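Side-chain contacts in FACT-Spt16 (Cicer arietinum, PDB 5CE6), which is the SPT16 subunit of the histone chaperone FACT and probably helps bind histones H3-H4 through its N-terminal domain: residues Leu68-Leu73 against Ala161-Glu166; Asp131-Met136 against Ala174-Asn179; Ile206-Tyr211 against Cys256-Asp261; Glu245-Ile248 against Ala252-Asn255; Glu337-Ser342 against Ser350-Ala355. All coordinates share one frame; numbering follows the deposited sequence. Where two conformers were deposited one is given.

Contact 1 of 5, residues Leu68-Leu73 against Ala161-Glu166. With ACT (acetate ion), chain B.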
# COMPACT_ATOMS: atom_id res chain seq x y z
N LEU A 68 4.07 -7.85 1.32
CA LEU A 68 5.50 -8.06 1.21
C LEU A 68 6.02 -7.44 -0.06
O LEU A 68 5.46 -7.64 -1.14
CB LEU A 68 5.84 -9.55 1.21
CG LEU A 68 5.60 -10.33 2.49
CD1 LEU A 68 6.07 -11.76 2.30
CD2 LEU A 68 6.33 -9.66 3.63
N LYS A 69 7.11 -6.70 0.08
CA LYS A 69 7.79 -6.16 -1.08
C LYS A 69 8.27 -7.28 -2.00
O LYS A 69 8.30 -7.12 -3.22
CB LYS A 69 8.96 -5.29 -0.62
CG LYS A 69 9.53 -4.41 -1.70
CD LYS A 69 10.54 -3.41 -1.14
CE LYS A 69 10.02 -1.97 -1.21
NZ LYS A 69 8.94 -1.67 -0.23
N SER A 70 8.64 -8.43 -1.44
CA SER A 70 9.07 -9.54 -2.28
C SER A 70 7.91 -10.06 -3.11
O SER A 70 8.07 -10.39 -4.29
CB SER A 70 9.63 -10.66 -1.41
OG SER A 70 8.69 -11.01 -0.42
N THR A 71 6.73 -10.14 -2.49
CA THR A 71 5.53 -10.56 -3.22
C THR A 71 5.23 -9.55 -4.33
O THR A 71 4.91 -9.93 -5.45
CB THR A 71 4.34 -10.69 -2.28
OG1 THR A 71 4.56 -11.80 -1.40
CG2 THR A 71 3.05 -10.93 -3.07
N ALA A 72 5.36 -8.28 -4.00
CA ALA A 72 5.15 -7.23 -4.99
C ALA A 72 6.06 -7.37 -6.21
O ALA A 72 5.62 -7.14 -7.34
CB ALA A 72 5.31 -5.86 -4.34
N LEU A 73 7.31 -7.75 -6.00
CA LEU A 73 8.22 -7.95 -7.13
C LEU A 73 7.74 -9.07 -8.04
O LEU A 73 7.72 -8.91 -9.27
CB LEU A 73 9.66 -8.21 -6.67
CG LEU A 73 10.64 -8.40 -7.83
CD1 LEU A 73 10.71 -7.15 -8.70
CD2 LEU A 73 12.02 -8.81 -7.34
N ALA A 161 15.97 -6.55 3.59
CA ALA A 161 16.45 -6.97 4.91
C ALA A 161 15.38 -6.94 6.00
O ALA A 161 15.42 -7.73 6.94
CB ALA A 161 17.67 -6.15 5.32
N ARG A 162 14.43 -6.02 5.87
CA ARG A 162 13.42 -5.83 6.90
C ARG A 162 12.36 -6.93 6.92
O ARG A 162 11.58 -7.04 7.87
CB ARG A 162 12.75 -4.45 6.76
N GLU A 163 12.34 -7.76 5.88
CA GLU A 163 11.38 -8.86 5.84
C GLU A 163 11.80 -9.99 6.77
O GLU A 163 12.95 -10.44 6.75
CB GLU A 163 11.22 -9.38 4.41
CG GLU A 163 10.56 -8.38 3.51
CD GLU A 163 10.10 -8.96 2.19
OE1 GLU A 163 10.36 -10.15 1.91
OE2 GLU A 163 9.47 -8.20 1.43
N GLU A 164 10.86 -10.44 7.59
CA GLU A 164 11.09 -11.58 8.46
C GLU A 164 10.81 -12.87 7.70
O GLU A 164 9.73 -13.01 7.12
CB GLU A 164 10.19 -11.50 9.69
CG GLU A 164 10.15 -12.76 10.54
CD GLU A 164 11.13 -12.71 11.70
OE1 GLU A 164 12.02 -11.83 11.69
OE2 GLU A 164 10.99 -13.55 12.63
N PRO A 165 11.77 -13.80 7.69
CA PRO A 165 11.51 -15.09 7.07
C PRO A 165 10.35 -15.81 7.76
O PRO A 165 10.31 -15.86 8.99
CB PRO A 165 12.81 -15.87 7.30
CG PRO A 165 13.84 -14.83 7.59
CD PRO A 165 13.12 -13.72 8.27
N GLU A 166 9.42 -16.33 6.97
CA GLU A 166 8.34 -17.16 7.50
C GLU A 166 8.39 -18.51 6.80
O GLU A 166 8.44 -18.56 5.57
CB GLU A 166 6.98 -16.49 7.26
C ACT B . 1.61 -8.13 -1.51
O ACT B . 2.08 -8.72 -0.52
OXT ACT B . 0.47 -8.47 -1.88
CH3 ACT B . 2.40 -7.07 -2.23
O HOH W 1 8.55 -6.13 2.60

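Contact 2 of 5, residues Asp131-Met136 against Ala174-Asn179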
# COMPACT_ATOMS: atom_id res chain seq x y z
N ASP A 131 13.81 -30.15 1.70
CA ASP A 131 13.96 -28.83 2.31
C ASP A 131 14.63 -27.84 1.36
O ASP A 131 14.68 -26.64 1.62
CB ASP A 131 14.71 -28.90 3.65
CG ASP A 131 16.13 -29.43 3.51
OD1 ASP A 131 16.62 -29.62 2.38
OD2 ASP A 131 16.76 -29.67 4.56
N GLY A 132 15.16 -28.36 0.25
CA GLY A 132 15.75 -27.52 -0.78
C GLY A 132 17.18 -27.10 -0.51
O GLY A 132 17.73 -26.26 -1.22
N ALA A 133 17.80 -27.69 0.51
CA ALA A 133 19.13 -27.29 0.95
C ALA A 133 20.21 -27.39 -0.12
O ALA A 133 21.03 -26.49 -0.27
CB ALA A 133 19.54 -28.09 2.18
N SER A 134 20.25 -28.51 -0.85
CA SER A 134 21.25 -28.67 -1.90
C SER A 134 21.10 -27.63 -3.02
O SER A 134 22.10 -27.14 -3.55
CB SER A 134 21.22 -30.08 -2.48
OG SER A 134 21.79 -31.00 -1.57
N SER A 135 19.87 -27.31 -3.38
CA SER A 135 19.63 -26.30 -4.40
C SER A 135 20.05 -24.91 -3.94
O SER A 135 20.54 -24.11 -4.73
CB SER A 135 18.16 -26.29 -4.83
OG SER A 135 17.84 -27.48 -5.54
N MET A 136 19.87 -24.61 -2.65
CA MET A 136 20.32 -23.34 -2.12
C MET A 136 21.84 -23.24 -2.21
O MET A 136 22.38 -22.19 -2.57
CB MET A 136 19.85 -23.14 -0.68
CG MET A 136 18.35 -23.23 -0.49
SD MET A 136 17.86 -22.92 1.23
CE MET A 136 16.10 -23.23 1.14
N ALA A 174 17.64 -17.91 4.65
CA ALA A 174 18.20 -16.79 5.39
C ALA A 174 19.43 -17.22 6.17
O ALA A 174 20.42 -16.49 6.25
CB ALA A 174 17.15 -16.19 6.33
N GLU A 175 19.38 -18.43 6.74
CA GLU A 175 20.51 -18.97 7.49
C GLU A 175 21.69 -19.25 6.58
O GLU A 175 22.84 -19.02 6.95
CB GLU A 175 20.10 -20.23 8.26
CG GLU A 175 21.21 -20.79 9.15
CD GLU A 175 20.68 -21.52 10.37
OE1 GLU A 175 19.57 -22.10 10.30
OE2 GLU A 175 21.38 -21.51 11.42
N LYS A 176 21.41 -19.75 5.38
CA LYS A 176 22.46 -20.06 4.42
C LYS A 176 23.12 -18.80 3.83
O LYS A 176 24.32 -18.79 3.55
CB LYS A 176 21.93 -20.96 3.30
CG LYS A 176 21.72 -22.41 3.74
CD LYS A 176 21.40 -23.33 2.57
CE LYS A 176 21.40 -24.80 3.00
NZ LYS A 176 22.75 -25.30 3.34
N LEU A 177 22.32 -17.76 3.62
CA LEU A 177 22.87 -16.47 3.20
C LEU A 177 23.73 -15.89 4.32
O LEU A 177 24.86 -15.46 4.09
CB LEU A 177 21.75 -15.48 2.84
CG LEU A 177 21.36 -15.40 1.37
CD1 LEU A 177 20.33 -14.31 1.14
CD2 LEU A 177 22.58 -15.17 0.50
N LYS A 178 23.18 -15.90 5.53
CA LYS A 178 23.89 -15.41 6.70
C LYS A 178 25.25 -16.09 6.84
O LYS A 178 26.27 -15.43 7.05
CB LYS A 178 23.05 -15.66 7.96
N ASN A 179 25.25 -17.41 6.69
CA ASN A 179 26.46 -18.20 6.91
C ASN A 179 27.43 -18.22 5.72
O ASN A 179 28.55 -18.71 5.84
CB ASN A 179 26.10 -19.62 7.35
CG ASN A 179 25.43 -19.66 8.71
OD1 ASN A 179 25.66 -18.78 9.55
ND2 ASN A 179 24.59 -20.67 8.94

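Contact 3 of 5, residues Ile206-Tyr211 against Cys256-Asp261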
# COMPACT_ATOMS: atom_id res chain seq x y z
N ILE A 206 -5.09 1.20 -10.91
CA ILE A 206 -5.30 1.96 -9.68
C ILE A 206 -6.58 2.80 -9.77
O ILE A 206 -7.34 2.89 -8.81
CB ILE A 206 -4.07 2.85 -9.36
CG1 ILE A 206 -2.86 1.96 -9.05
CG2 ILE A 206 -4.37 3.82 -8.20
CD1 ILE A 206 -1.52 2.70 -8.95
N LYS A 207 -6.81 3.43 -10.92
CA LYS A 207 -8.05 4.19 -11.10
C LYS A 207 -9.28 3.29 -11.03
O LYS A 207 -10.29 3.69 -10.45
CB LYS A 207 -8.04 4.93 -12.45
CG LYS A 207 -7.04 6.06 -12.52
CD LYS A 207 -7.06 6.67 -13.92
CE LYS A 207 -6.33 8.00 -13.99
NZ LYS A 207 -6.42 8.59 -15.37
N ARG A 208 -9.20 2.10 -11.63
CA ARG A 208 -10.30 1.14 -11.53
C ARG A 208 -10.55 0.79 -10.06
O ARG A 208 -11.69 0.80 -9.61
CB ARG A 208 -10.01 -0.15 -12.32
CG ARG A 208 -9.76 0.07 -13.82
CD ARG A 208 -11.04 0.37 -14.60
NE ARG A 208 -10.77 0.62 -16.02
CZ ARG A 208 -10.74 1.83 -16.57
NH1 ARG A 208 -10.97 2.91 -15.82
NH2 ARG A 208 -10.48 1.98 -17.86
N ALA A 209 -9.48 0.49 -9.34
CA ALA A 209 -9.56 0.17 -7.92
C ALA A 209 -10.18 1.33 -7.15
O ALA A 209 -11.09 1.13 -6.35
CB ALA A 209 -8.19 -0.16 -7.37
N ALA A 210 -9.67 2.53 -7.40
CA ALA A 210 -10.15 3.73 -6.71
C ALA A 210 -11.60 4.06 -7.03
O ALA A 210 -12.33 4.56 -6.17
CB ALA A 210 -9.26 4.92 -7.02
N TYR A 211 -12.02 3.82 -8.27
CA TYR A 211 -13.42 4.01 -8.64
C TYR A 211 -14.33 3.12 -7.79
O TYR A 211 -15.35 3.57 -7.27
CB TYR A 211 -13.65 3.72 -10.13
CG TYR A 211 -15.02 4.13 -10.61
CD1 TYR A 211 -15.28 5.44 -11.01
CD2 TYR A 211 -16.07 3.21 -10.64
CE1 TYR A 211 -16.54 5.82 -11.44
CE2 TYR A 211 -17.34 3.59 -11.07
CZ TYR A 211 -17.56 4.89 -11.47
OH TYR A 211 -18.81 5.28 -11.90
N CYS A 256 -20.74 -1.52 -10.38
CA CYS A 256 -19.40 -1.05 -10.70
C CYS A 256 -18.91 -1.38 -12.11
O CYS A 256 -18.24 -0.56 -12.74
CB CYS A 256 -18.40 -1.57 -9.67
SG CYS A 256 -16.76 -0.90 -9.89
N LYS A 257 -19.24 -2.58 -12.58
CA LYS A 257 -18.80 -3.07 -13.89
C LYS A 257 -17.29 -3.33 -13.96
O LYS A 257 -16.65 -3.08 -14.99
CB LYS A 257 -19.27 -2.16 -15.03
N LEU A 258 -16.73 -3.81 -12.86
CA LEU A 258 -15.36 -4.33 -12.85
C LEU A 258 -15.39 -5.85 -12.82
O LEU A 258 -16.23 -6.45 -12.15
CB LEU A 258 -14.57 -3.82 -11.64
CG LEU A 258 -14.15 -2.35 -11.61
CD1 LEU A 258 -13.15 -2.10 -10.48
CD2 LEU A 258 -13.59 -1.89 -12.94
N LYS A 259 -14.47 -6.47 -13.56
CA LYS A 259 -14.31 -7.92 -13.49
C LYS A 259 -14.06 -8.34 -12.05
O LYS A 259 -12.99 -8.10 -11.49
CB LYS A 259 -13.16 -8.38 -14.39
N ALA A 260 -15.06 -8.99 -11.45
CA ALA A 260 -15.01 -9.33 -10.03
C ALA A 260 -13.86 -10.27 -9.67
O ALA A 260 -13.36 -10.24 -8.55
CB ALA A 260 -16.34 -9.93 -9.59
N ASP A 261 -13.44 -11.10 -10.63
CA ASP A 261 -12.31 -12.00 -10.41
C ASP A 261 -11.00 -11.24 -10.16
O ASP A 261 -10.03 -11.81 -9.67
CB ASP A 261 -12.14 -12.94 -11.61
CG ASP A 261 -12.97 -14.19 -11.48
OD1 ASP A 261 -13.79 -14.26 -10.54
OD2 ASP A 261 -12.80 -15.10 -12.32

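Contact 4 of 5, residues Glu245-Ile248 against Ala252-Asn255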
# COMPACT_ATOMS: atom_id res chain seq x y z
N GLU A 245 -17.02 -5.37 3.09
CA GLU A 245 -16.23 -6.38 2.38
C GLU A 245 -17.04 -7.04 1.28
O GLU A 245 -16.56 -7.19 0.15
CB GLU A 245 -15.75 -7.47 3.34
CG GLU A 245 -14.36 -7.27 3.89
CD GLU A 245 -13.82 -8.54 4.53
OE1 GLU A 245 -13.93 -9.62 3.91
OE2 GLU A 245 -13.29 -8.46 5.66
N LYS A 246 -18.25 -7.47 1.62
CA LYS A 246 -19.11 -8.17 0.67
C LYS A 246 -19.40 -7.33 -0.57
O LYS A 246 -19.46 -7.85 -1.68
CB LYS A 246 -20.42 -8.57 1.34
CG LYS A 246 -20.26 -9.62 2.40
CD LYS A 246 -21.60 -10.25 2.75
CE LYS A 246 -22.07 -9.82 4.13
NZ LYS A 246 -23.38 -10.46 4.48
N VAL A 247 -19.58 -6.04 -0.36
CA VAL A 247 -19.88 -5.13 -1.47
C VAL A 247 -18.65 -4.93 -2.36
O VAL A 247 -18.76 -4.85 -3.59
CB VAL A 247 -20.41 -3.78 -0.95
CG1 VAL A 247 -20.59 -2.82 -2.09
CG2 VAL A 247 -21.74 -3.98 -0.23
N ILE A 248 -17.47 -4.84 -1.75
CA ILE A 248 -16.23 -4.73 -2.51
C ILE A 248 -16.04 -5.95 -3.40
O ILE A 248 -15.76 -5.82 -4.60
CB ILE A 248 -15.00 -4.56 -1.59
CG1 ILE A 248 -15.08 -3.23 -0.84
CG2 ILE A 248 -13.71 -4.62 -2.39
CD1 ILE A 248 -14.07 -3.14 0.27
N ALA A 252 -20.80 -5.48 -8.20
CA ALA A 252 -22.15 -5.42 -8.74
C ALA A 252 -23.13 -4.83 -7.73
O ALA A 252 -24.02 -4.06 -8.09
CB ALA A 252 -22.59 -6.80 -9.13
N LYS A 253 -22.94 -5.19 -6.46
CA LYS A 253 -23.77 -4.67 -5.37
C LYS A 253 -23.79 -3.14 -5.29
O LYS A 253 -24.63 -2.57 -4.59
CB LYS A 253 -23.34 -5.27 -4.02
CG LYS A 253 -23.68 -6.75 -3.86
CD LYS A 253 -23.92 -7.10 -2.39
CE LYS A 253 -24.58 -8.46 -2.24
NZ LYS A 253 -24.99 -8.71 -0.83
N VAL A 254 -22.86 -2.49 -5.99
CA VAL A 254 -22.91 -1.04 -6.16
C VAL A 254 -22.79 -0.62 -7.62
O VAL A 254 -22.35 0.50 -7.90
CB VAL A 254 -21.84 -0.30 -5.32
CG1 VAL A 254 -22.24 -0.25 -3.86
CG2 VAL A 254 -20.46 -0.94 -5.50
N ASN A 255 -23.17 -1.51 -8.53
CA ASN A 255 -23.12 -1.23 -9.97
C ASN A 255 -21.77 -0.69 -10.42
O ASN A 255 -21.66 0.48 -10.79
CB ASN A 255 -24.23 -0.26 -10.37

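Contact 5 of 5, residues Glu337-Ser342 against Ser350-Ala355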
# COMPACT_ATOMS: atom_id res chain seq x y z
N GLU A 337 -6.22 19.09 1.74
CA GLU A 337 -6.23 19.69 0.41
C GLU A 337 -4.89 20.36 0.12
O GLU A 337 -4.45 20.40 -1.04
CB GLU A 337 -7.35 20.72 0.27
CG GLU A 337 -8.76 20.16 0.27
CD GLU A 337 -9.82 21.24 0.48
OE1 GLU A 337 -9.52 22.29 1.10
OE2 GLU A 337 -10.96 21.04 0.03
N ALA A 338 -4.25 20.90 1.15
CA ALA A 338 -2.96 21.56 0.99
C ALA A 338 -1.86 20.56 0.66
O ALA A 338 -0.96 20.85 -0.14
CB ALA A 338 -2.59 22.39 2.24
N VAL A 339 -1.93 19.37 1.27
CA VAL A 339 -0.99 18.32 0.91
C VAL A 339 -1.18 17.94 -0.55
O VAL A 339 -0.21 17.86 -1.31
CB VAL A 339 -1.16 17.07 1.79
CG1 VAL A 339 -0.20 15.97 1.35
CG2 VAL A 339 -0.89 17.43 3.24
N ILE A 340 -2.43 17.71 -0.93
CA ILE A 340 -2.72 17.30 -2.31
C ILE A 340 -2.24 18.35 -3.30
O ILE A 340 -1.63 18.03 -4.33
CB ILE A 340 -4.23 17.03 -2.48
CG1 ILE A 340 -4.63 15.80 -1.65
CG2 ILE A 340 -4.58 16.83 -3.94
CD1 ILE A 340 -6.14 15.56 -1.60
N GLY A 341 -2.49 19.62 -2.97
CA GLY A 341 -2.10 20.71 -3.84
C GLY A 341 -0.59 20.89 -3.94
O GLY A 341 -0.11 21.52 -4.88
N SER A 342 0.14 20.34 -2.98
CA SER A 342 1.59 20.47 -2.96
C SER A 342 2.29 19.28 -3.60
O SER A 342 3.50 19.32 -3.83
CB SER A 342 2.11 20.66 -1.53
OG SER A 342 1.68 21.89 -0.99
N SER A 350 8.34 16.31 1.80
CA SER A 350 8.37 17.05 3.06
C SER A 350 7.69 18.41 2.95
O SER A 350 7.05 18.88 3.89
CB SER A 350 9.81 17.22 3.56
OG SER A 350 10.63 17.82 2.58
N ALA A 351 7.82 19.06 1.80
CA ALA A 351 7.16 20.34 1.61
C ALA A 351 5.64 20.15 1.62
O ALA A 351 4.89 21.01 2.11
CB ALA A 351 7.62 20.99 0.32
N ALA A 352 5.20 19.03 1.06
CA ALA A 352 3.78 18.70 1.01
C ALA A 352 3.24 18.45 2.41
O ALA A 352 2.15 18.91 2.75
CB ALA A 352 3.54 17.49 0.10
N TYR A 353 3.99 17.71 3.22
CA TYR A 353 3.58 17.51 4.61
C TYR A 353 3.55 18.84 5.37
O TYR A 353 2.58 19.15 6.07
CB TYR A 353 4.49 16.49 5.33
CG TYR A 353 4.07 16.32 6.78
CD1 TYR A 353 3.00 15.51 7.12
CD2 TYR A 353 4.71 17.03 7.78
CE1 TYR A 353 2.60 15.37 8.45
CE2 TYR A 353 4.32 16.91 9.10
CZ TYR A 353 3.26 16.09 9.43
OH TYR A 353 2.88 15.98 10.76
N LEU A 354 4.60 19.65 5.22
CA LEU A 354 4.67 20.91 5.94
C LEU A 354 3.61 21.90 5.48
O LEU A 354 3.27 22.83 6.21
CB LEU A 354 6.07 21.51 5.85
CG LEU A 354 7.11 20.72 6.65
CD1 LEU A 354 8.52 21.17 6.33
CD2 LEU A 354 6.83 20.84 8.14
N ALA A 355 3.06 21.70 4.29
CA ALA A 355 1.93 22.50 3.83
C ALA A 355 0.71 22.29 4.73
O ALA A 355 -0.04 23.24 5.00
CB ALA A 355 1.59 22.19 2.38

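Contact 1 of 5, residues Leu68-Leu73 against Ala161-Glu166
E163 points its carboxylate at the first turn of helix 69-78 and grips S70 with both oxygens, a two-pronged hold on a helix N-terminus inside the alpha/beta N-terminal lobe. OE2 accepts the backbone N-H of S70 (N to OE2 3.0 Å, 150° at the hydrogen), while S70 OG, in the conformer described, one of two deposited, donates to OE1, with OG also 3.0 Å from OE1. Each oxygen offers its syn lone pair, so the two donors of one residue enter the mouth of the carboxylate together. S70 makes this possible by setting OG between its own backbone N and carbonyl carbon (chi1 53°), which turns the hydroxyl to the same side as its N-H. A water on the backbone N of K69 also lies against OE2, at 2.5 Å from it, too short a distance to rely on. The N-terminal end of a helix would be expected to favour the ionised form of E163. The A57 carbonyl O is a weak, competing acceptor for the S70 hydroxyl.

Between the two segments little else packs on the acid. K69 rests its CB on E163 OE2 at 3.6 Å, then bends at chi3 and chi4 and carries NZ off to a salt bridge with E382. L68, at the N-cap position, skirts the carboxylate with CD2, 4.1 Å from CD of E163. Its own backbone N turns to an acetate, probably from the crystallisation liquor, which R305 also binds; L68 N lies 2.8 Å from acetate O in a nearly straight bond of 169°.

Contact 2 of 5, residues Asp131-Met136 against Ala174-Asn179
M136 and K176 are the closest backbone neighbours here, CA to CA 7.6 Å, where the first turn of helix 133-145 meets the last turns of helix 168-179 in the alpha/beta N-terminal lobe. K176 does the reaching. Its chain runs out extended as far as CE, with the methylenes lying against the other helix, and a bend at the last bond (chi4 -69°) turns NZ to its salt bridge with D137. CD settles beside the root of M136, 3.6 Å from its CB, and also touches the sulfur, 3.8 Å from M136 SD. The two long chains cross at about a right angle, the methionine chain extended, and M136 also touches L169, L172 and W173 of helix 168-179. Further out, K176 CE meets both the carbonyl and the methyl of A133: it lies 3.7 Å from A133 O and 3.9 Å from A133 CB. Putting an alanine in place of K176 would probably leave D137 without its charged mate and open a gap beside the CB of M136 and the methyl of A133.

The backbone N-H of A133 is taken up where its helix begins. G132 takes the N-cap position with a positive phi of 83°, and D131 forms an Asx turn across it. OD1 of D131 accepts the backbone N-H of A133 at 2.9 Å from N, met from above the carboxylate plane.

Contact 3 of 5, residues Ile206-Tyr211 against Cys256-Asp261
L258 keeps CG beside its backbone N (chi1 -71°) and CD1 anti to CA (chi2 -169°), which drives both methyls into the side of helix 200-230 at R208. CD1 probes the backbone there, 3.4 Å from R208 O. CD2 takes the side chain instead, 3.8 Å from CD of R208 and 4.0 Å from its CB. The arginine cooperates by bending at chi2 (-74°), which lays its CB and CD both against this one methyl, and the two chains cross at a slant. One turn on, Y211 and C256 make a looser pair. The cysteine sulfur comes up at the edge of the tyrosine ring, near its plane, with SG 4.2 Å from CD2 of Y211.

These residues tie the loop that follows helix 237-249 to the long first helix of the M24 metallopeptidase-like domain, the pita-bread fold. Y306 of strand 296-306 touches both R208 and L258, and L212 lies against both C256 and L258, so the leucine is wedged between helix and strand. Replacing L258 with a glycine would probably strip the aliphatic stem of R208 and Y306 of a common partner and let the loop shift.

Everything that crosses between the two segments is van der Waals contact. With no directional bond between them, their hold on each other depends mainly on the fit of one branched side chain, with the sulfur touching a ring edge as a lesser second point.

Contact 4 of 5, residues Glu245-Ile248 against Ala252-Asn255
V247 reaches V254, seven residues further on, as the chain folds back on itself after helix 237-249. The path along the valine is short. CB forks into two methyls. From it CG1 stands anti to the backbone N (chi1 175°), and this branch makes the contact with the returning chain. It meets CG1 of V254 at 3.5 Å, a snug fit for two methyls, and CG2 of the same residue at 3.9 Å. A third, slacker neighbour is K253, whose CB lies 4.2 Å from V247 CG1. The other branch, CG2, is anti to the carbonyl carbon and takes no part in this pairing. V254 presents both its methyls to that single carbon, CG1 of V247, and the two valines cross at about a right angle.

The backbones are close as well, with CA of V247 5.5 Å from CA of K253. Beyond CG the lysine runs extended, and its NZ ends 5.8 Å from NZ of K246, two positive ends kept well apart; K246 is balanced by a salt bridge to E243. A backbone bond from N255 N to A252 O, 2.7 Å long, tightens the 3-10 turn that brings V254 round.

V216 and F220 of helix 200-230 touch V247, and N219 touches V254. The result is the last turns of a helix packed by an apolar side chain from the turn that follows, in the helical layer packed on the sheet of a pita-bread fold.

Contact 5 of 5, residues Glu337-Ser342 against Ser350-Ala355
An antiparallel helical hairpin brings V339 and A352 together, the end of helix 323-342 running back against the start of helix 349-363 in the M24-like domain. The axes of the two short segments approach to 7.7 Å, with 154° between their N-to-C directions, and the small residues at the interface make that closeness possible: CA of V339 is 4.8 Å from CA of A352. V339 straddles this point with both methyls. CG2, placed anti to the carbonyl carbon, touches the A352 carbonyl O at 3.4 Å, while CG1, anti to the backbone N (chi1 178°), lies 4.2 Å from A352 CB.

One turn along, S342 leans into the groove beside the same alanine. Its CB sits 3.6 Å from A352 CA and also packs on the A352 methyl. OG, kept beside its own backbone N by chi1 -66°, bears on the methyl of A355, with OG to CB 3.4 Å, so the hydroxyl meets carbon on that side. A355 is shared: its CB touches A338 CB at 4.2 Å and approaches the A338 carbonyl as well. Small groups, methyls, a methylene and a hydroxyl, thus meet methyls and backbone, and the side chains at the crossing are short.

The connection between the helices is spanned by a bond from ND2 of N347 to S342 O, and L343 touches A352. Beyond the two segments, A338 and V339 also touch V359 and A356, further along helix 349-363. On the sheet side V339 reaches V406 of strand 403-414, with I340 on the same valine, and A375 closes over V339 and Y353 from a loop.

How the contacts relate
Contacts 1 and 2 belong to the N-terminal lobe and touch each other, CG of P165 lying 3.8 Å from CB of A174; the loop of contact 1 runs into the helix of contact 2. Contacts 3 to 5 lie in the M24-like part. Contact 4 is nested in the loop that contact 3 closes, and both hold the chain after helix 237-249: contact 3 packs it on helix 200-230, contact 4 on helix 237-249 itself. Contact 5 stands apart, on the opposite side of the chain's centre from contacts 1 and 2. Contact 1 alone is polar across its segments; contact 2 pairs lysine methylenes with apolar groups, and the others are chiefly apolar. Contact 4 is buried, the rest partly so.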